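Putative nitrite reductase NADPH (Small subunit) oxidoreductase protein (Vibrio parahaemolyticus RIMD 2210633, PDB 3C0D) probably serves as the small, Rieske-like subunit of an NAD(P)H-dependent nitrite reductase in nitrate assimilation. Local coordinates at residues A[16-21]-A[33-38]; A[41-46]-A[91-96]; A[47-52]-A[76-81]; A[53-58]-A[69-74]. All coordinates share one frame; numbering follows the deposited sequence.

Contact 1 of 4, residues A[16-21]-A[33-38]; sequences MPFIGA and FYIPDS
F18 and Y34 bring the loop ahead of strand 21-25 against the end of strand 28-35, at the surface of the larger antiparallel sheet of a Rieske-like domain. Residues M16 to I19 make a type II beta turn, and F18, with its positive phi of 67°, presents both its amide and its ring to residues 34-36.

One hydrogen bond joins the backbones: F18 N donates to Y34 O at 2.9 Å, nearly straight at 172°.

Aromatic contacts follow. P36 CD sits over one face of the F18 ring, a CH-pi contact 4.0 Å from the ring centroid and displaced toward the CZ and CE2 rim. I35 crosses the same ring at about a right angle: its CD1 meets F18 CD1 at 3.6 Å, and its CG2 meets F18 CE1 at the same distance.

The proline contacts are looser. P17 lies alongside Y34, pointing the same way, with P17 CG 4.1 Å from both Y34 CD2 and Y34 CE2. The tyrosine CG stands anti to the backbone N (chi1 167°). P17 CB also touches P36 CG.

Deeper in, the buried F33 ring, which also packs on V69 and L80, comes close to the loop backbone, its CE1 3.3 Å from G20 N.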
loop_
_atom_site.group_PDB
_atom_site.type_symbol
_atom_site.label_atom_id
_atom_site.label_comp_id
_atom_site.label_asym_id
_atom_site.label_seq_id
_atom_site.Cartn_x
_atom_site.Cartn_y
_atom_site.Cartn_z
HETATM N N MSE A 16 2.517 -0.307 -12.062
HETATM C CA MSE A 16 1.463 0.090 -12.978
HETATM C C MSE A 16 0.528 0.998 -12.186
HETATM O O MSE A 16 0.298 0.775 -10.997
HETATM C CB MSE A 16 0.685 -1.122 -13.471
HETATM C CG MSE A 16 1.344 -1.886 -14.601
HETATM SE SE MSE A 16 0.179 -3.322 -15.246
HETATM C CE MSE A 16 -0.700 -2.381 -16.712
ATOM N N PRO A 17 -0.021 2.040 -12.832
ATOM C CA PRO A 17 -0.929 2.966 -12.157
ATOM C C PRO A 17 -2.159 2.308 -11.557
ATOM O O PRO A 17 -2.879 1.585 -12.237
ATOM C CB PRO A 17 -1.275 3.953 -13.256
ATOM C CG PRO A 17 -0.012 3.998 -14.050
ATOM C CD PRO A 17 0.286 2.530 -14.185
ATOM N N PHE A 18 -2.374 2.551 -10.269
ATOM C CA PHE A 18 -3.528 2.012 -9.560
ATOM C C PHE A 18 -3.543 0.495 -9.395
ATOM O O PHE A 18 -4.558 -0.064 -8.986
ATOM C CB PHE A 18 -4.820 2.446 -10.274
ATOM C CG PHE A 18 -4.970 3.935 -10.401
ATOM C CD1 PHE A 18 -5.128 4.730 -9.259
ATOM C CD2 PHE A 18 -4.970 4.547 -11.650
ATOM C CE1 PHE A 18 -5.291 6.114 -9.355
ATOM C CE2 PHE A 18 -5.134 5.937 -11.765
ATOM C CZ PHE A 18 -5.296 6.715 -10.611
ATOM N N ILE A 19 -2.433 -0.163 -9.702
ATOM C CA ILE A 19 -2.362 -1.608 -9.597
ATOM C C ILE A 19 -1.283 -2.095 -8.626
ATOM O O ILE A 19 -0.093 -1.873 -8.834
ATOM C CB ILE A 19 -2.159 -2.211 -10.993
ATOM C CG1 ILE A 19 -3.399 -1.901 -11.840
ATOM C CG2 ILE A 19 -1.930 -3.718 -10.899
ATOM C CD1 ILE A 19 -3.311 -2.363 -13.282
ATOM N N GLY A 20 -1.726 -2.781 -7.573
ATOM C CA GLY A 20 -0.824 -3.272 -6.547
ATOM C C GLY A 20 0.307 -4.191 -6.964
ATOM O O GLY A 20 0.092 -5.142 -7.708
ATOM N N ALA A 21 1.513 -3.883 -6.488
ATOM C CA ALA A 21 2.715 -4.673 -6.743
ATOM C C ALA A 21 3.232 -5.104 -5.379
ATOM O O ALA A 21 3.444 -4.275 -4.506
ATOM C CB ALA A 21 3.768 -3.832 -7.436
ATOM N N PHE A 33 1.169 0.788 -4.169
ATOM C CA PHE A 33 0.118 1.306 -5.028
ATOM C C PHE A 33 0.520 2.684 -5.527
ATOM O O PHE A 33 0.537 3.653 -4.762
ATOM C CB PHE A 33 -1.197 1.413 -4.256
ATOM C CG PHE A 33 -1.908 0.107 -4.073
ATOM C CD1 PHE A 33 -2.626 -0.465 -5.128
ATOM C CD2 PHE A 33 -1.933 -0.520 -2.822
ATOM C CE1 PHE A 33 -3.375 -1.651 -4.940
ATOM C CE2 PHE A 33 -2.677 -1.709 -2.613
ATOM C CZ PHE A 33 -3.397 -2.267 -3.678
ATOM N N TYR A 34 0.837 2.769 -6.814
ATOM C CA TYR A 34 1.237 4.037 -7.415
ATOM C C TYR A 34 0.027 4.841 -7.898
ATOM O O TYR A 34 -0.684 4.409 -8.799
ATOM C CB TYR A 34 2.200 3.766 -8.579
ATOM C CG TYR A 34 2.452 4.946 -9.483
ATOM C CD1 TYR A 34 2.751 6.202 -8.959
ATOM C CD2 TYR A 34 2.441 4.796 -10.868
ATOM C CE1 TYR A 34 3.039 7.293 -9.798
ATOM C CE2 TYR A 34 2.736 5.878 -11.719
ATOM C CZ TYR A 34 3.039 7.123 -11.174
ATOM O OH TYR A 34 3.392 8.178 -11.992
ATOM N N ILE A 35 -0.202 5.999 -7.286
ATOM C CA ILE A 35 -1.311 6.872 -7.674
ATOM C C ILE A 35 -0.700 8.096 -8.348
ATOM O O ILE A 35 -0.113 8.940 -7.672
ATOM C CB ILE A 35 -2.119 7.374 -6.449
ATOM C CG1 ILE A 35 -2.460 6.208 -5.517
ATOM C CG2 ILE A 35 -3.393 8.030 -6.913
ATOM C CD1 ILE A 35 -3.320 5.131 -6.173
ATOM N N PRO A 36 -0.836 8.216 -9.686
ATOM C CA PRO A 36 -0.282 9.350 -10.445
ATOM C C PRO A 36 -0.350 10.719 -9.754
ATOM O O PRO A 36 0.680 11.379 -9.570
ATOM C CB PRO A 36 -1.084 9.322 -11.739
ATOM C CG PRO A 36 -1.305 7.858 -11.946
ATOM C CD PRO A 36 -1.676 7.370 -10.559
ATOM N N ASP A 37 -1.543 11.137 -9.351
ATOM C CA ASP A 37 -1.690 12.440 -8.704
ATOM C C ASP A 37 -1.082 12.527 -7.287
ATOM O O ASP A 37 -0.658 13.602 -6.855
ATOM C CB ASP A 37 -3.178 12.838 -8.636
ATOM C CG ASP A 37 -4.036 12.143 -9.699
ATOM O OD1 ASP A 37 -4.200 10.896 -9.621
ATOM O OD2 ASP A 37 -4.547 12.842 -10.606
ATOM N N SER A 38 -1.025 11.392 -6.586
ATOM C CA SER A 38 -0.542 11.328 -5.203
ATOM C C SER A 38 0.869 10.824 -4.903
ATOM O O SER A 38 1.492 11.265 -3.948
ATOM C CB SER A 38 -1.510 10.483 -4.371
ATOM O OG SER A 38 -2.805 11.040 -4.345
#

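Contact 2 of 4, residues A[41-46]-A[91-96]; sequences YAVQDW and HCLKTW
W96 turns the edge of its indole to the backbone of Q44, CZ3 lying 3.6 Å from Q44 N, while one face of the ring carries K94 CG, 3.7 Å above the plane and offset toward the rim. The W46 indole has Q44 NE2 in plane at its edge. This is an antiparallel strand pairing of the Rieske-like beta domain, with V43 and T95 a non-hydrogen-bonded pair.

Q44 holds the two segments together twice. Its N donates to K94 O, bent at 136°, and its OE1 receives K94 N at 2.9 Å. CG stands between the backbone N and carbonyl carbon (chi1 75°), and L93 CD2 packs on it at 3.6 Å. L93 CD1 meets V43 CB at 3.8 Å; A42 CB faces W96 CB. The K94 ammonium leads away to a salt bridge with E28. The other half of the Q44 amide is also engaged: NE2 donates to W46 O at 2.6 Å.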
loop_
_atom_site.group_PDB
_atom_site.type_symbol
_atom_site.label_atom_id
_atom_site.label_comp_id
_atom_site.label_asym_id
_atom_site.label_seq_id
_atom_site.Cartn_x
_atom_site.Cartn_y
_atom_site.Cartn_z
ATOM N N TYR A 41 1.818 4.660 -2.350
ATOM C CA TYR A 41 1.388 4.227 -1.014
ATOM C C TYR A 41 1.667 2.734 -0.768
ATOM O O TYR A 41 1.472 1.898 -1.650
ATOM C CB TYR A 41 -0.097 4.516 -0.818
ATOM C CG TYR A 41 -0.415 5.984 -0.852
ATOM C CD1 TYR A 41 -0.505 6.665 -2.055
ATOM C CD2 TYR A 41 -0.586 6.707 0.330
ATOM C CE1 TYR A 41 -0.756 8.046 -2.092
ATOM C CE2 TYR A 41 -0.836 8.086 0.316
ATOM C CZ TYR A 41 -0.919 8.754 -0.901
ATOM O OH TYR A 41 -1.149 10.129 -0.927
ATOM N N ALA A 42 2.122 2.408 0.437
ATOM C CA ALA A 42 2.443 1.035 0.805
ATOM C C ALA A 42 1.549 0.591 1.941
ATOM O O ALA A 42 1.361 1.339 2.894
ATOM C CB ALA A 42 3.884 0.952 1.245
ATOM N N VAL A 43 1.004 -0.620 1.857
ATOM C CA VAL A 43 0.150 -1.154 2.923
ATOM C C VAL A 43 0.455 -2.646 3.049
ATOM O O VAL A 43 0.969 -3.240 2.104
ATOM C CB VAL A 43 -1.350 -0.991 2.597
ATOM C CG1 VAL A 43 -1.737 0.479 2.590
ATOM C CG2 VAL A 43 -1.659 -1.627 1.242
ATOM N N GLN A 44 0.160 -3.259 4.194
ATOM C CA GLN A 44 0.415 -4.690 4.338
ATOM C C GLN A 44 -0.404 -5.429 3.290
ATOM O O GLN A 44 -1.569 -5.099 3.059
ATOM C CB GLN A 44 0.002 -5.186 5.710
ATOM C CG GLN A 44 -1.487 -5.316 5.899
ATOM C CD GLN A 44 -1.817 -5.716 7.310
ATOM O OE1 GLN A 44 -1.457 -5.015 8.260
ATOM N NE2 GLN A 44 -2.497 -6.850 7.468
ATOM N N ASP A 45 0.209 -6.433 2.672
ATOM C CA ASP A 45 -0.446 -7.201 1.636
ATOM C C ASP A 45 -1.384 -8.207 2.224
ATOM O O ASP A 45 -2.355 -8.583 1.583
ATOM C CB ASP A 45 0.574 -7.908 0.752
ATOM C CG ASP A 45 -0.063 -8.522 -0.485
ATOM O OD1 ASP A 45 -0.853 -7.826 -1.162
ATOM O OD2 ASP A 45 0.229 -9.695 -0.792
ATOM N N TRP A 46 -1.103 -8.643 3.443
ATOM C CA TRP A 46 -1.976 -9.607 4.108
ATOM C C TRP A 46 -3.308 -8.947 4.536
ATOM O O TRP A 46 -3.312 -7.921 5.214
ATOM C CB TRP A 46 -1.232 -10.201 5.311
ATOM C CG TRP A 46 -2.016 -11.149 6.181
ATOM C CD1 TRP A 46 -2.711 -10.836 7.305
ATOM C CD2 TRP A 46 -2.142 -12.567 6.013
ATOM N NE1 TRP A 46 -3.259 -11.965 7.858
ATOM C CE2 TRP A 46 -2.925 -13.044 7.087
ATOM C CE3 TRP A 46 -1.663 -13.483 5.062
ATOM C CZ2 TRP A 46 -3.248 -14.401 7.238
ATOM C CZ3 TRP A 46 -1.982 -14.833 5.211
ATOM C CH2 TRP A 46 -2.764 -15.278 6.296
ATOM N N HIS A 91 -10.494 -2.820 12.130
ATOM C CA HIS A 91 -9.377 -3.223 11.274
ATOM C C HIS A 91 -8.630 -2.077 10.597
ATOM O O HIS A 91 -9.225 -1.098 10.154
ATOM C CB HIS A 91 -9.879 -4.222 10.237
ATOM C CG HIS A 91 -10.148 -5.575 10.811
ATOM N ND1 HIS A 91 -9.138 -6.463 11.114
ATOM C CD2 HIS A 91 -11.301 -6.171 11.197
ATOM C CE1 HIS A 91 -9.656 -7.548 11.662
ATOM N NE2 HIS A 91 -10.968 -7.395 11.723
ATOM N N CYS A 92 -7.314 -2.219 10.526
ATOM C CA CYS A 92 -6.457 -1.206 9.931
ATOM C C CYS A 92 -5.208 -1.894 9.377
ATOM O O CYS A 92 -4.671 -2.801 10.011
ATOM C CB CYS A 92 -6.071 -0.176 11.002
ATOM S SG CYS A 92 -5.204 1.296 10.402
ATOM N N LEU A 93 -4.750 -1.477 8.200
ATOM C CA LEU A 93 -3.564 -2.079 7.593
ATOM C C LEU A 93 -2.285 -1.357 8.003
ATOM O O LEU A 93 -2.276 -0.135 8.180
ATOM C CB LEU A 93 -3.664 -2.055 6.064
ATOM C CG LEU A 93 -4.805 -2.754 5.322
ATOM C CD1 LEU A 93 -4.574 -2.653 3.823
ATOM C CD2 LEU A 93 -4.874 -4.198 5.738
ATOM N N LYS A 94 -1.197 -2.106 8.146
ATOM C CA LYS A 94 0.067 -1.483 8.511
ATOM C C LYS A 94 0.544 -0.691 7.296
ATOM O O LYS A 94 0.340 -1.104 6.146
ATOM C CB LYS A 94 1.102 -2.542 8.917
ATOM C CG LYS A 94 2.412 -1.954 9.404
ATOM C CD LYS A 94 3.332 -3.019 9.972
ATOM C CE LYS A 94 4.655 -2.417 10.471
ATOM N NZ LYS A 94 5.681 -3.439 10.876
ATOM N N THR A 95 1.167 0.454 7.564
ATOM C CA THR A 95 1.661 1.347 6.517
ATOM C C THR A 95 3.161 1.589 6.584
ATOM O O THR A 95 3.774 1.460 7.635
ATOM C CB THR A 95 0.982 2.721 6.603
ATOM O OG1 THR A 95 1.088 3.212 7.946
ATOM C CG2 THR A 95 -0.486 2.621 6.208
ATOM N N TRP A 96 3.744 1.946 5.447
ATOM C CA TRP A 96 5.171 2.241 5.368
ATOM C C TRP A 96 5.364 3.565 4.632
ATOM O O TRP A 96 4.785 3.772 3.568
ATOM C CB TRP A 96 5.906 1.133 4.615
ATOM C CG TRP A 96 6.171 -0.100 5.428
ATOM C CD1 TRP A 96 7.332 -0.425 6.073
ATOM C CD2 TRP A 96 5.268 -1.186 5.656
ATOM N NE1 TRP A 96 7.207 -1.648 6.683
ATOM C CE2 TRP A 96 5.949 -2.138 6.443
ATOM C CE3 TRP A 96 3.949 -1.448 5.268
ATOM C CZ2 TRP A 96 5.355 -3.337 6.853
ATOM C CZ3 TRP A 96 3.353 -2.646 5.676
ATOM C CH2 TRP A 96 4.061 -3.574 6.462
#

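Contact 3 of 4, residues A[47-52]-A[76-81]; sequences DPIGKA and QHFSLK
D47 begins the contact at F78: its OD1 lies 4.3 Å from F78 CZ and takes the amide hydrogen of I49, forming an Asx turn. I49 N approaches from above the carboxylate plane, 38° out of it. The other oxygen, OD2, faces S71 OG, modelled too close for its geometry to be trusted.

P48 meets F78 tip to tip. The proline CG touches F78 CZ at 3.9 Å, and its CD lies slightly farther from the same atom; L93 packs on the proline as well.

I49 points at Q76 and crosses it obliquely. The Q76 chain bends at chi2 (95°), which sets CD 3.9 Å from I49 CD1. Q76 OE1 touches I49 CB and CG2, each at 3.1 Å, and CD1 at 3.3 Å, which is tight packing of an oxygen on hydrocarbon. I49 CD1 also reaches F78 CZ at 4.3 Å.

K51 folds the loop back on itself, its N bonding to D47 O and its NZ to P48 O at 2.8 Å.

In sequence, D47 and I49 probably stand where cluster-binding Rieske proteins have the Cys-X-His pair. With no hydrogen bond between 47-52 and 76-81, the contact rests on van der Waals packing, part of it an amide oxygen against hydrocarbon, and a carboxylate and an isoleucine suggest that no cluster is held here in the usual way.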
loop_
_atom_site.group_PDB
_atom_site.type_symbol
_atom_site.label_atom_id
_atom_site.label_comp_id
_atom_site.label_asym_id
_atom_site.label_seq_id
_atom_site.Cartn_x
_atom_site.Cartn_y
_atom_site.Cartn_z
ATOM N N ASP A 47 -4.422 -9.535 4.101
ATOM C CA ASP A 47 -5.768 -9.067 4.423
ATOM C C ASP A 47 -6.161 -9.597 5.802
ATOM O O ASP A 47 -6.398 -10.793 5.974
ATOM C CB ASP A 47 -6.756 -9.600 3.387
ATOM C CG ASP A 47 -8.195 -9.262 3.724
ATOM O OD1 ASP A 47 -8.453 -8.787 4.851
ATOM O OD2 ASP A 47 -9.071 -9.479 2.864
ATOM N N PRO A 48 -6.264 -8.714 6.799
ATOM C CA PRO A 48 -6.627 -9.102 8.172
ATOM C C PRO A 48 -7.996 -9.754 8.299
ATOM O O PRO A 48 -8.276 -10.447 9.264
ATOM C CB PRO A 48 -6.556 -7.785 8.928
ATOM C CG PRO A 48 -7.009 -6.796 7.878
ATOM C CD PRO A 48 -6.270 -7.251 6.637
ATOM N N ILE A 49 -8.851 -9.507 7.320
ATOM C CA ILE A 49 -10.192 -10.070 7.302
ATOM C C ILE A 49 -10.237 -10.812 5.976
ATOM O O ILE A 49 -10.546 -10.217 4.932
ATOM C CB ILE A 49 -11.284 -8.973 7.233
ATOM C CG1 ILE A 49 -10.980 -7.842 8.216
ATOM C CG2 ILE A 49 -12.638 -9.578 7.549
ATOM C CD1 ILE A 49 -11.909 -6.672 8.051
ATOM N N GLY A 50 -9.941 -12.103 5.991
ATOM C CA GLY A 50 -9.956 -12.841 4.739
ATOM C C GLY A 50 -8.804 -13.803 4.835
ATOM O O GLY A 50 -8.818 -14.886 4.247
ATOM N N LYS A 51 -7.793 -13.365 5.576
ATOM C CA LYS A 51 -6.627 -14.166 5.855
ATOM C C LYS A 51 -5.836 -14.707 4.670
ATOM O O LYS A 51 -5.781 -15.922 4.457
ATOM C CB LYS A 51 -7.057 -15.313 6.766
ATOM C CG LYS A 51 -7.832 -14.832 7.958
ATOM C CD LYS A 51 -6.990 -13.858 8.741
ATOM C CE LYS A 51 -7.705 -13.391 9.984
ATOM N NZ LYS A 51 -6.887 -12.369 10.686
ATOM N N ALA A 52 -5.208 -13.814 3.914
ATOM C CA ALA A 52 -4.397 -14.229 2.776
ATOM C C ALA A 52 -3.693 -13.030 2.169
ATOM O O ALA A 52 -4.242 -11.931 2.166
ATOM C CB ALA A 52 -5.261 -14.918 1.727
ATOM N N GLN A 76 -14.010 -5.604 1.864
ATOM C CA GLN A 76 -13.865 -4.431 2.727
ATOM C C GLN A 76 -12.932 -3.381 2.103
ATOM O O GLN A 76 -12.010 -3.712 1.354
ATOM C CB GLN A 76 -13.344 -4.822 4.109
ATOM C CG GLN A 76 -14.352 -5.543 4.987
ATOM C CD GLN A 76 -14.236 -7.053 4.903
ATOM O OE1 GLN A 76 -13.176 -7.615 5.162
ATOM N NE2 GLN A 76 -15.331 -7.716 4.549
ATOM N N HIS A 77 -13.180 -2.111 2.411
ATOM C CA HIS A 77 -12.375 -1.018 1.867
ATOM C C HIS A 77 -11.331 -0.531 2.856
ATOM O O HIS A 77 -11.634 -0.245 4.012
ATOM C CB HIS A 77 -13.278 0.147 1.469
ATOM C CG HIS A 77 -14.138 -0.144 0.281
ATOM N ND1 HIS A 77 -13.660 -0.102 -1.010
ATOM C CD2 HIS A 77 -15.433 -0.528 0.186
ATOM C CE1 HIS A 77 -14.622 -0.449 -1.849
ATOM N NE2 HIS A 77 -15.706 -0.714 -1.148
ATOM N N PHE A 78 -10.095 -0.425 2.391
ATOM C CA PHE A 78 -9.008 0.037 3.244
ATOM C C PHE A 78 -8.327 1.283 2.687
ATOM O O PHE A 78 -7.821 1.251 1.569
ATOM C CB PHE A 78 -7.959 -1.057 3.376
ATOM C CG PHE A 78 -8.426 -2.267 4.125
ATOM C CD1 PHE A 78 -8.284 -2.339 5.506
ATOM C CD2 PHE A 78 -8.941 -3.368 3.443
ATOM C CE1 PHE A 78 -8.639 -3.501 6.206
ATOM C CE2 PHE A 78 -9.298 -4.530 4.130
ATOM C CZ PHE A 78 -9.143 -4.595 5.514
ATOM N N SER A 79 -8.300 2.363 3.467
ATOM C CA SER A 79 -7.649 3.610 3.057
ATOM C C SER A 79 -6.153 3.463 2.774
ATOM O O SER A 79 -5.403 3.069 3.665
ATOM C CB SER A 79 -7.786 4.655 4.148
ATOM O OG SER A 79 -6.745 5.610 4.009
ATOM N N LEU A 80 -5.711 3.819 1.569
ATOM C CA LEU A 80 -4.287 3.720 1.218
ATOM C C LEU A 80 -3.383 4.637 2.045
ATOM O O LEU A 80 -2.187 4.361 2.212
ATOM C CB LEU A 80 -4.063 4.026 -0.273
ATOM C CG LEU A 80 -4.658 3.059 -1.302
ATOM C CD1 LEU A 80 -4.232 3.485 -2.695
ATOM C CD2 LEU A 80 -4.198 1.633 -1.020
ATOM N N LYS A 81 -3.942 5.727 2.560
ATOM C CA LYS A 81 -3.138 6.647 3.349
ATOM C C LYS A 81 -2.947 6.209 4.796
ATOM O O LYS A 81 -1.815 6.063 5.265
ATOM C CB LYS A 81 -3.738 8.053 3.328
ATOM C CG LYS A 81 -2.909 9.031 4.148
ATOM C CD LYS A 81 -1.436 8.976 3.708
ATOM C CE LYS A 81 -0.484 9.556 4.757
ATOM N NZ LYS A 81 0.953 9.340 4.392
#

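Contact 4 of 4, residues A[53-58]-A[69-74]; sequences YVMSRG and VASPLY
M55 and V54 carry the apolar part of this contact, meeting V69, S71 and P72. Selenomethionine M55 crosses V69 obliquely; its chain, bent at chi2 and chi3, folds so that CE lies 3.7 Å from V69 CG1, while SE rests 3.9 Å from S71 CB. F78 and L93 pack on the same side chain. V54 and P72 reach toward each other tip to tip, although their closest carbons are modelled too near each other to be trusted. V54 CG1 also touches L73 CG at 4.0 Å.

Backbone packing is close where G58 passes strand 67-70. G58 CA comes within 3.0 Å of A70 O, and V69 CG2 lies 3.5 Å from G58 O. P72 CD packs on G58 CA.

No hydrogen bond crosses between the two segments; within the first, R57 N to V54 O and G58 N to M55 O, at 2.9 and 3.1 Å, shape the 3-10 turn at 55-57. In the second, S71 OG, anti to its backbone N (chi1 173°), weakly receives L73 N at 3.4 Å; it also lies against D47 OD2, at a separation too short to be trusted.

S71-P72-L73-Y74 probably corresponds to the Cys-Pro-X-His loop of the Rieske cluster-binding subdomain, as in cluster-binding relatives; a serine and a tyrosine then stand at the ligand positions, in place of the usual cluster-binding side chains.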
loop_
_atom_site.group_PDB
_atom_site.type_symbol
_atom_site.label_atom_id
_atom_site.label_comp_id
_atom_site.label_asym_id
_atom_site.label_seq_id
_atom_site.Cartn_x
_atom_site.Cartn_y
_atom_site.Cartn_z
ATOM N N TYR A 53 -2.468 -13.235 1.688
ATOM C CA TYR A 53 -1.738 -12.149 1.065
ATOM C C TYR A 53 -2.496 -11.946 -0.211
ATOM O O TYR A 53 -2.382 -12.760 -1.128
ATOM C CB TYR A 53 -0.308 -12.538 0.711
ATOM C CG TYR A 53 0.539 -12.970 1.869
ATOM C CD1 TYR A 53 0.943 -12.064 2.848
ATOM C CD2 TYR A 53 0.933 -14.292 1.992
ATOM C CE1 TYR A 53 1.729 -12.471 3.931
ATOM C CE2 TYR A 53 1.707 -14.713 3.064
ATOM C CZ TYR A 53 2.108 -13.806 4.022
ATOM O OH TYR A 53 2.928 -14.239 5.032
ATOM N N VAL A 54 -3.269 -10.864 -0.277
ATOM C CA VAL A 54 -4.065 -10.602 -1.459
ATOM C C VAL A 54 -4.381 -9.127 -1.715
ATOM O O VAL A 54 -5.033 -8.802 -2.718
ATOM C CB VAL A 54 -5.382 -11.411 -1.381
ATOM C CG1 VAL A 54 -6.335 -10.795 -0.377
ATOM C CG2 VAL A 54 -6.011 -11.500 -2.752
HETATM N N MSE A 55 -3.912 -8.236 -0.845
HETATM C CA MSE A 55 -4.208 -6.825 -1.020
HETATM C C MSE A 55 -3.674 -6.236 -2.307
HETATM O O MSE A 55 -4.212 -5.251 -2.818
HETATM C CB MSE A 55 -3.706 -6.008 0.169
HETATM C CG MSE A 55 -4.418 -6.321 1.495
HETATM SE SE MSE A 55 -6.403 -6.332 1.476
HETATM C CE MSE A 55 -6.724 -4.453 1.059
ATOM N N SER A 56 -2.629 -6.829 -2.860
ATOM C CA SER A 56 -2.095 -6.279 -4.093
ATOM C C SER A 56 -3.105 -6.473 -5.219
ATOM O O SER A 56 -3.080 -5.776 -6.220
ATOM C CB SER A 56 -0.778 -6.959 -4.450
ATOM O OG SER A 56 -0.971 -7.998 -5.383
ATOM N N ARG A 57 -4.024 -7.403 -5.030
ATOM C CA ARG A 57 -5.008 -7.703 -6.053
ATOM C C ARG A 57 -6.325 -6.951 -5.889
ATOM O O ARG A 57 -7.250 -7.148 -6.666
ATOM C CB ARG A 57 -5.274 -9.217 -6.074
ATOM C CG ARG A 57 -4.052 -10.110 -6.379
ATOM C CD ARG A 57 -3.487 -9.822 -7.760
ATOM N NE ARG A 57 -4.554 -9.745 -8.751
ATOM C CZ ARG A 57 -4.485 -9.029 -9.869
ATOM N NH1 ARG A 57 -3.389 -8.325 -10.137
ATOM N NH2 ARG A 57 -5.518 -9.001 -10.709
ATOM N N GLY A 58 -6.420 -6.082 -4.893
ATOM C CA GLY A 58 -7.668 -5.353 -4.685
ATOM C C GLY A 58 -7.887 -4.150 -5.594
ATOM O O GLY A 58 -6.941 -3.441 -5.948
ATOM N N VAL A 69 -8.365 0.783 -1.138
ATOM C CA VAL A 69 -8.320 -0.464 -1.889
ATOM C C VAL A 69 -9.286 -1.485 -1.272
ATOM O O VAL A 69 -9.275 -1.732 -0.062
ATOM C CB VAL A 69 -6.895 -1.050 -1.913
ATOM C CG1 VAL A 69 -6.350 -1.150 -0.511
ATOM C CG2 VAL A 69 -6.919 -2.414 -2.570
ATOM N N ALA A 70 -10.127 -2.063 -2.121
ATOM C CA ALA A 70 -11.097 -3.066 -1.697
ATOM C C ALA A 70 -10.473 -4.475 -1.679
ATOM O O ALA A 70 -9.933 -4.943 -2.691
ATOM C CB ALA A 70 -12.308 -3.044 -2.639
ATOM N N SER A 71 -10.536 -5.149 -0.535
ATOM C CA SER A 71 -9.979 -6.489 -0.478
ATOM C C SER A 71 -10.700 -7.306 -1.542
ATOM O O SER A 71 -11.916 -7.182 -1.707
ATOM C CB SER A 71 -10.193 -7.125 0.895
ATOM O OG SER A 71 -9.788 -8.483 0.862
ATOM N N PRO A 72 -9.957 -8.131 -2.296
ATOM C CA PRO A 72 -10.568 -8.956 -3.343
ATOM C C PRO A 72 -11.333 -10.164 -2.788
ATOM O O PRO A 72 -11.860 -10.970 -3.555
ATOM C CB PRO A 72 -9.379 -9.357 -4.194
ATOM C CG PRO A 72 -8.286 -9.434 -3.196
ATOM C CD PRO A 72 -8.490 -8.225 -2.341
ATOM N N LEU A 73 -11.402 -10.280 -1.460
ATOM C CA LEU A 73 -12.118 -11.391 -0.839
ATOM C C LEU A 73 -13.493 -10.977 -0.298
ATOM O O LEU A 73 -14.507 -11.118 -0.982
ATOM C CB LEU A 73 -11.265 -12.006 0.283
ATOM C CG LEU A 73 -9.912 -12.626 -0.118
ATOM C CD1 LEU A 73 -9.230 -13.213 1.104
ATOM C CD2 LEU A 73 -10.114 -13.704 -1.168
ATOM N N TYR A 74 -13.533 -10.466 0.926
ATOM C CA TYR A 74 -14.793 -10.035 1.528
ATOM C C TYR A 74 -15.106 -8.542 1.277
ATOM O O TYR A 74 -15.854 -7.895 2.020
ATOM C CB TYR A 74 -14.771 -10.362 3.021
ATOM C CG TYR A 74 -14.672 -11.846 3.272
ATOM C CD1 TYR A 74 -15.739 -12.691 2.969
ATOM C CD2 TYR A 74 -13.499 -12.415 3.771
ATOM C CE1 TYR A 74 -15.643 -14.084 3.151
ATOM C CE2 TYR A 74 -13.386 -13.804 3.963
ATOM C CZ TYR A 74 -14.464 -14.633 3.647
ATOM O OH TYR A 74 -14.368 -16.005 3.809
#

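Contact 1 lies mostly at the surface, whereas contacts 2, 3 and 4 are partly buried. Contacts 1 and 2 share the larger sheet, whose strands 28-35 and 39-47 are neighbours; both bond their segments through backbone amides. Contacts 3 and 4, with centres about 6 Å apart, share the smaller sheet through strands 67-70 and 77-79, and no hydrogen bond joins the two segments in either: packing prevails, and a probable backbone bond between S71 N and Q76 O ties one contact to the other. Contact 2 encloses both along the chain. D45 of contact 2 bonds to M55 and S56 of contact 4, and F33 of contact 1 packs its CZ on M55 O.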